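Cytochrome c-554 (Nitrosomonas europaea, PDB 1FT5) accepts electrons directly from hydroxylamine oxidoreductase during ammonia oxidation and transfers them through its covalently attached hemes. Local coordinates at residues Glu41-Asp49 / Pro155-Tyr164. Numbering follows the deposited sequence.
With HEM (protoporphyrin IX containing Fe), chain F.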
ATOM      1  N   GLU A  41      12.935  18.303 -11.093  1.00 23.68           N
ATOM      2  CA  GLU A  41      14.187  17.710 -11.564  1.00 25.58           C
ATOM      3  C   GLU A  41      13.981  16.250 -11.948  1.00 24.64           C
ATOM      4  O   GLU A  41      14.445  15.774 -12.977  1.00 22.23           O
ATOM      5  CB  GLU A  41      15.236  17.808 -10.446  1.00 31.03           C
ATOM      6  CG  GLU A  41      16.492  16.979 -10.674  1.00 35.56           C
ATOM      7  CD  GLU A  41      17.709  17.529  -9.907  1.00 40.93           C
ATOM      8  OE1 GLU A  41      18.836  17.344 -10.415  1.00 42.47           O
ATOM      9  OE2 GLU A  41      17.536  18.148  -8.810  1.00 40.91           O
ATOM     10  N   ALA A  42      13.280  15.523 -11.098  1.00 19.59           N
ATOM     11  CA  ALA A  42      13.036  14.107 -11.421  1.00 19.41           C
ATOM     12  C   ALA A  42      12.221  13.955 -12.717  1.00 20.10           C
ATOM     13  O   ALA A  42      12.513  13.057 -13.545  1.00 18.79           O
ATOM     14  CB  ALA A  42      12.292  13.359 -10.239  1.00 19.35           C
ATOM     15  N   LYS A  43      11.225  14.807 -12.892  1.00 18.66           N
ATOM     16  CA  LYS A  43      10.415  14.730 -14.103  1.00 17.40           C
ATOM     17  C   LYS A  43      11.274  15.032 -15.357  1.00 18.54           C
ATOM     18  O   LYS A  43      11.161  14.345 -16.353  1.00 19.55           O
ATOM     19  CB  LYS A  43       9.268  15.716 -14.037  1.00 18.26           C
ATOM     20  CG  LYS A  43       8.168  15.262 -13.013  1.00 16.14           C
ATOM     21  CD  LYS A  43       7.141  16.347 -12.762  1.00 16.53           C
ATOM     22  CE  LYS A  43       6.062  15.802 -11.865  1.00 16.69           C
ATOM     23  NZ  LYS A  43       5.238  16.899 -11.293  1.00 15.34           N
ATOM     24  N   GLN A  44      12.136  16.041 -15.255  1.00 22.81           N
ATOM     25  CA  GLN A  44      12.993  16.390 -16.425  1.00 21.84           C
ATOM     26  C   GLN A  44      13.878  15.211 -16.790  1.00 24.63           C
ATOM     27  O   GLN A  44      14.046  14.879 -17.984  1.00 20.81           O
ATOM     28  CB  GLN A  44      13.851  17.628 -16.113  1.00 28.37           C
ATOM     29  CG  GLN A  44      13.000  18.863 -16.062  1.00 31.85           C
ATOM     30  CD  GLN A  44      13.816  20.143 -15.979  1.00 36.50           C
ATOM     31  OE1 GLN A  44      13.522  21.128 -16.668  1.00 39.97           O
ATOM     32  NE2 GLN A  44      14.842  20.136 -15.139  1.00 39.55           N
ATOM     33  N   LYS A  45      14.457  14.569 -15.767  1.00 20.00           N
ATOM     34  CA  LYS A  45      15.319  13.411 -16.029  1.00 21.66           C
ATOM     35  C   LYS A  45      14.559  12.284 -16.768  1.00 20.70           C
ATOM     36  O   LYS A  45      15.111  11.602 -17.636  1.00 20.53           O
ATOM     37  CB  LYS A  45      15.891  12.872 -14.718  1.00 23.69           C
ATOM     38  CG  LYS A  45      16.867  11.729 -14.934  1.00 30.38           C
ATOM     39  CD  LYS A  45      17.789  11.503 -13.730  1.00 30.38           C
ATOM     40  CE  LYS A  45      19.037  10.732 -14.168  1.00 30.55           C
ATOM     41  NZ  LYS A  45      20.020  10.596 -13.063  1.00 37.01           N
ATOM     42  N   ALA A  46      13.266  12.137 -16.461  1.00 17.33           N
ATOM     43  CA  ALA A  46      12.444  11.115 -17.087  1.00 17.68           C
ATOM     44  C   ALA A  46      11.730  11.582 -18.369  1.00 19.60           C
ATOM     45  O   ALA A  46      10.917  10.849 -18.965  1.00 20.08           O
ATOM     46  CB  ALA A  46      11.381  10.607 -16.070  1.00 15.95           C
ATOM     47  N   LYS A  47      12.095  12.782 -18.786  1.00 18.33           N
ATOM     48  CA  LYS A  47      11.553  13.469 -19.990  1.00 19.78           C
ATOM     49  C   LYS A  47      10.074  13.778 -19.942  1.00 18.50           C
ATOM     50  O   LYS A  47       9.365  13.787 -20.970  1.00 23.04           O
ATOM     51  CB  LYS A  47      11.920  12.711 -21.271  1.00 21.52           C
ATOM     52  CG  LYS A  47      13.456  12.560 -21.448  1.00 30.46           C
ATOM     53  CD  LYS A  47      14.158  13.925 -21.354  1.00 34.01           C
ATOM     54  CE  LYS A  47      15.679  13.845 -21.686  1.00 37.29           C
ATOM     55  NZ  LYS A  47      16.200  15.212 -22.073  1.00 39.23           N
ATOM     56  N   LEU A  48       9.572  14.012 -18.723  1.00 16.75           N
ATOM     57  CA  LEU A  48       8.186  14.403 -18.498  1.00 17.62           C
ATOM     58  C   LEU A  48       8.171  15.945 -18.427  1.00 18.64           C
ATOM     59  O   LEU A  48       9.235  16.584 -18.343  1.00 19.58           O
ATOM     60  CB  LEU A  48       7.716  13.819 -17.141  1.00 16.86           C
ATOM     61  CG  LEU A  48       7.713  12.286 -17.168  1.00 17.55           C
ATOM     62  CD1 LEU A  48       7.337  11.819 -15.753  1.00 21.27           C
ATOM     63  CD2 LEU A  48       6.737  11.712 -18.208  1.00 19.09           C
ATOM     64  N   ASP A  49       6.980  16.515 -18.419  1.00 16.45           N
ATOM     65  CA  ASP A  49       6.799  17.995 -18.400  1.00 16.48           C
ATOM     66  C   ASP A  49       6.699  18.430 -16.940  1.00 20.47           C
ATOM     67  O   ASP A  49       5.716  18.098 -16.273  1.00 18.46           O
ATOM     68  CB  ASP A  49       5.474  18.312 -19.102  1.00 17.56           C
ATOM     69  CG  ASP A  49       5.164  19.831 -19.162  1.00 15.99           C
ATOM     70  OD1 ASP A  49       5.833  20.631 -18.479  1.00 18.20           O
ATOM     71  OD2 ASP A  49       4.206  20.163 -19.905  1.00 16.57           O
ATOM     72  N   PRO A 155       7.328   5.760 -15.564  1.00 14.74           N
ATOM     73  CA  PRO A 155       8.404   6.460 -16.293  1.00 13.62           C
ATOM     74  C   PRO A 155       9.736   6.342 -15.554  1.00 19.43           C
ATOM     75  O   PRO A 155      10.773   6.734 -16.108  1.00 17.55           O
ATOM     76  CB  PRO A 155       7.961   7.935 -16.279  1.00 16.98           C
ATOM     77  CG  PRO A 155       6.473   7.958 -15.935  1.00 17.83           C
ATOM     78  CD  PRO A 155       6.299   6.705 -15.038  1.00 14.85           C
ATOM     79  N   PHE A 156       9.697   5.910 -14.283  1.00 14.10           N
ATOM     80  CA  PHE A 156      10.910   5.899 -13.426  1.00 14.12           C
ATOM     81  C   PHE A 156      11.494   4.529 -13.332  1.00 14.46           C
ATOM     82  O   PHE A 156      11.232   3.748 -12.417  1.00 16.64           O
ATOM     83  CB  PHE A 156      10.540   6.518 -12.011  1.00 14.96           C
ATOM     84  CG  PHE A 156      10.089   7.941 -12.162  1.00 15.24           C
ATOM     85  CD1 PHE A 156       8.723   8.239 -12.347  1.00 17.73           C
ATOM     86  CD2 PHE A 156      11.024   8.954 -12.265  1.00 16.24           C
ATOM     87  CE1 PHE A 156       8.303   9.501 -12.632  1.00 19.11           C
ATOM     88  CE2 PHE A 156      10.569  10.301 -12.556  1.00 16.82           C
ATOM     89  CZ  PHE A 156       9.179  10.529 -12.730  1.00 19.16           C
ATOM     90  N   THR A 157      12.387   4.270 -14.298  1.00 16.76           N
ATOM     91  CA  THR A 157      12.957   2.938 -14.436  1.00 15.98           C
ATOM     92  C   THR A 157      14.463   2.939 -14.252  1.00 13.43           C
ATOM     93  O   THR A 157      15.071   4.003 -14.197  1.00 15.44           O
ATOM     94  CB  THR A 157      12.744   2.447 -15.851  1.00 20.32           C
ATOM     95  OG1 THR A 157      13.502   3.334 -16.678  1.00 18.09           O
ATOM     96  CG2 THR A 157      11.307   2.558 -16.313  1.00 19.69           C
ATOM     97  N   PRO A 158      15.052   1.751 -14.110  1.00 16.23           N
ATOM     98  CA  PRO A 158      16.531   1.683 -13.943  1.00 17.01           C
ATOM     99  C   PRO A 158      17.263   2.374 -15.069  1.00 19.15           C
ATOM    100  O   PRO A 158      18.366   2.896 -14.857  1.00 19.56           O
ATOM    101  CB  PRO A 158      16.819   0.179 -13.852  1.00 17.67           C
ATOM    102  CG  PRO A 158      15.559  -0.354 -13.226  1.00 16.36           C
ATOM    103  CD  PRO A 158      14.435   0.440 -13.921  1.00 14.03           C
ATOM    104  N   GLU A 159      16.689   2.385 -16.282  1.00 18.54           N
ATOM    105  CA  GLU A 159      17.338   3.157 -17.384  1.00 17.07           C
ATOM    106  C   GLU A 159      17.464   4.629 -17.054  1.00 19.05           C
ATOM    107  O   GLU A 159      18.470   5.290 -17.369  1.00 24.78           O
ATOM    108  CB  GLU A 159      16.524   3.121 -18.675  1.00 26.42           C
ATOM    109  CG  GLU A 159      16.657   1.850 -19.379  1.00 21.96           C
ATOM    110  CD  GLU A 159      15.876   1.812 -20.670  1.00 23.20           C
ATOM    111  OE1 GLU A 159      15.016   2.716 -20.949  1.00 24.08           O
ATOM    112  OE2 GLU A 159      16.106   0.848 -21.434  1.00 20.45           O
ATOM    113  N   VAL A 160      16.405   5.215 -16.489  1.00 15.28           N
ATOM    114  CA  VAL A 160      16.418   6.618 -16.135  1.00 15.39           C
ATOM    115  C   VAL A 160      17.458   6.871 -15.039  1.00 21.20           C
ATOM    116  O   VAL A 160      18.281   7.813 -15.142  1.00 20.91           O
ATOM    117  CB  VAL A 160      15.012   7.070 -15.644  1.00 18.67           C
ATOM    118  CG1 VAL A 160      15.090   8.528 -15.181  1.00 18.36           C
ATOM    119  CG2 VAL A 160      13.989   6.880 -16.820  1.00 17.54           C
ATOM    120  N   ASP A 161      17.431   6.025 -13.996  1.00 18.07           N
ATOM    121  CA  ASP A 161      18.351   6.151 -12.893  1.00 17.40           C
ATOM    122  C   ASP A 161      18.360   4.843 -12.097  1.00 17.20           C
ATOM    123  O   ASP A 161      17.315   4.275 -11.797  1.00 15.79           O
ATOM    124  CB  ASP A 161      17.911   7.296 -11.975  1.00 20.10           C
ATOM    125  CG  ASP A 161      18.978   7.711 -10.988  1.00 24.46           C
ATOM    126  OD1 ASP A 161      19.445   6.879 -10.217  1.00 20.35           O
ATOM    127  OD2 ASP A 161      19.381   8.910 -10.997  1.00 30.72           O
ATOM    128  N   ALA A 162      19.542   4.401 -11.711  1.00 20.78           N
ATOM    129  CA  ALA A 162      19.681   3.144 -10.970  1.00 18.59           C
ATOM    130  C   ALA A 162      18.969   3.162  -9.621  1.00 19.86           C
ATOM    131  O   ALA A 162      18.704   2.108  -9.059  1.00 17.91           O
ATOM    132  CB  ALA A 162      21.196   2.827 -10.779  1.00 20.28           C
ATOM    133  N   LYS A 163      18.667   4.349  -9.132  1.00 19.19           N
ATOM    134  CA  LYS A 163      17.951   4.455  -7.875  1.00 18.74           C
ATOM    135  C   LYS A 163      16.536   3.931  -7.977  1.00 17.06           C
ATOM    136  O   LYS A 163      15.941   3.626  -6.949  1.00 21.03           O
ATOM    137  CB  LYS A 163      17.948   5.878  -7.327  1.00 23.87           C
ATOM    138  CG  LYS A 163      16.907   6.764  -7.912  1.00 26.67           C
ATOM    139  CD  LYS A 163      17.411   8.167  -7.832  1.00 33.44           C
ATOM    140  CE  LYS A 163      16.320   9.120  -7.595  1.00 33.00           C
ATOM    141  NZ  LYS A 163      16.922  10.479  -7.356  1.00 37.37           N
ATOM    142  N   TYR A 164      16.036   3.712  -9.190  1.00 17.30           N
ATOM    143  CA  TYR A 164      14.668   3.156  -9.360  1.00 16.29           C
ATOM    144  C   TYR A 164      14.678   1.604  -9.457  1.00 19.85           C
ATOM    145  O   TYR A 164      13.634   0.986  -9.758  1.00 21.09           O
ATOM    146  CB  TYR A 164      13.995   3.775 -10.595  1.00 15.23           C
ATOM    147  CG  TYR A 164      13.844   5.256 -10.508  1.00 17.20           C
ATOM    148  CD1 TYR A 164      14.372   6.076 -11.498  1.00 15.96           C
ATOM    149  CD2 TYR A 164      13.214   5.872  -9.431  1.00 14.30           C
ATOM    150  CE1 TYR A 164      14.276   7.443 -11.401  1.00 18.32           C
ATOM    151  CE2 TYR A 164      13.111   7.228  -9.321  1.00 15.88           C
ATOM    152  CZ  TYR A 164      13.636   8.041 -10.297  1.00 15.60           C
ATOM    153  OH  TYR A 164      13.573   9.395 -10.150  1.00 19.73           O
TER
HETATM  154  CHA HEM F 214       7.542   7.854  -8.711  1.00 10.78           C
HETATM  155  CHB HEM F 214       5.382  10.969 -11.725  1.00 11.79           C
HETATM  156  CHC HEM F 214       3.112   7.219 -13.921  1.00 11.91           C
HETATM  157  CHD HEM F 214       5.016   4.191 -10.574  1.00 11.28           C
HETATM  158  C1A HEM F 214       7.129   9.067  -9.325  1.00 10.98           C
HETATM  159  C2A HEM F 214       7.709  10.336  -9.069  1.00 11.70           C
HETATM  160  C3A HEM F 214       7.076  11.238  -9.912  1.00 13.38           C
HETATM  161  C4A HEM F 214       6.134  10.439 -10.666  1.00 14.03           C
HETATM  162  CMA HEM F 214       7.332  12.747 -10.099  1.00 14.96           C
HETATM  163  CAA HEM F 214       8.813  10.594  -8.087  1.00 11.89           C
HETATM  164  CBA HEM F 214      10.193  10.291  -8.669  1.00 14.93           C
HETATM  165  CGA HEM F 214      11.318  10.735  -7.741  1.00 17.51           C
HETATM  166  O1A HEM F 214      11.050  11.373  -6.698  1.00 21.50           O
HETATM  167  O2A HEM F 214      12.477  10.396  -8.042  1.00 18.08           O
HETATM  168  C1B HEM F 214       4.572  10.201 -12.589  1.00 11.09           C
HETATM  169  C2B HEM F 214       3.911  10.713 -13.773  1.00 13.97           C
HETATM  170  C3B HEM F 214       3.346   9.669 -14.401  1.00 12.36           C
HETATM  171  C4B HEM F 214       3.593   8.493 -13.607  1.00 10.78           C
HETATM  172  CMB HEM F 214       3.814  12.162 -14.182  1.00 14.70           C
HETATM  173  CAB HEM F 214       2.536   9.650 -15.707  1.00 15.90           C
HETATM  174  CBB HEM F 214       3.315  10.265 -16.894  1.00 15.71           C
HETATM  175  C1C HEM F 214       3.386   6.061 -13.138  1.00 12.05           C
HETATM  176  C2C HEM F 214       2.856   4.747 -13.430  1.00 11.45           C
HETATM  177  C3C HEM F 214       3.360   3.892 -12.461  1.00  9.98           C
HETATM  178  C4C HEM F 214       4.211   4.717 -11.625  1.00  9.61           C
HETATM  179  CMC HEM F 214       1.891   4.383 -14.550  1.00 11.64           C
HETATM  180  CAC HEM F 214       3.083   2.438 -12.213  1.00 10.99           C
HETATM  181  CBC HEM F 214       2.962   1.479 -13.399  1.00 13.52           C
HETATM  182  C1D HEM F 214       5.891   4.935  -9.792  1.00 12.75           C
HETATM  183  C2D HEM F 214       6.775   4.359  -8.840  1.00 12.61           C
HETATM  184  C3D HEM F 214       7.521   5.397  -8.325  1.00 12.16           C
HETATM  185  C4D HEM F 214       7.050   6.595  -8.966  1.00 13.68           C
HETATM  186  CMD HEM F 214       6.856   2.865  -8.510  1.00 13.08           C
HETATM  187  CAD HEM F 214       8.626   5.266  -7.295  1.00 10.73           C
HETATM  188  CBD HEM F 214      10.048   5.163  -7.880  1.00 12.53           C
HETATM  189  CGD HEM F 214      11.087   4.999  -6.790  1.00 17.46           C
HETATM  190  O1D HEM F 214      11.372   5.985  -6.109  1.00 23.09           O
HETATM  191  O2D HEM F 214      11.606   3.926  -6.646  1.00 21.70           O
HETATM  192  NA  HEM F 214       6.102   9.118 -10.282  1.00 12.44           N
HETATM  193  NB  HEM F 214       4.385   8.826 -12.479  1.00 11.66           N
HETATM  194  NC  HEM F 214       4.162   6.048 -11.983  1.00 11.81           N
HETATM  195  ND  HEM F 214       6.025   6.281  -9.868  1.00 10.24           N
HETATM  196 FE   HEM F 214       4.934   7.597 -10.964  1.00 12.12          FE
HETATM  197  O   HOH W   1      10.833   7.662 -18.696  1.00 24.24           O
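The Phe156 ring meets Ala42 O at its edge, near the ring plane, with CE2 3.5 Å from that oxygen, while heme propionate carbon CBA lies over one face, set off from the ring centre. Ala46 CB approaches Phe156 CE2 obliquely at 3.6 Å, and Leu48 CD1 lies by Phe156 CZ. Tyr164 is sandwiched: Lys163 CG stands over the centre of one face and Phe156 CB over the other, with propionate oxygen O2A at the edge, where Tyr164 OH donates to it at 2.6 Å. CE1 of Phe156 presses to 3.1 Å from heme C4A, a tight approach, and Pro155 CD lies 3.4 Å from heme CHC. Together they roof what is probably the heme ligated by His64, consistent with the five-coordinate heme known in this cytochrome. With alanine in place of Phe156, the heme face beside the iron would probably lose its cover, and Ala46 and Leu48 their aromatic partner.

The helix ends in a Schellman motif, with Lys47 as its C-prime residue; the turn brings Leu48 back toward Pro155. A water donates to both Ala46 O and Pro155 O, tying the backbones together. On the solvent side, Lys45 has CG anti to its amide nitrogen (chi1 -176°) and an extended chain, which runs alongside Val160 in the opposite direction, Lys45 CG 3.7 Å from Val160 CG1. Lys45 NZ then reaches Asp161 OD2 at 2.7 Å in a salt bridge, on the anti side and 32° out of the carboxylate plane. Asp161 OD1 takes the amide of Lys163 in an Asx turn, which helps hold the carboxylate's rotation.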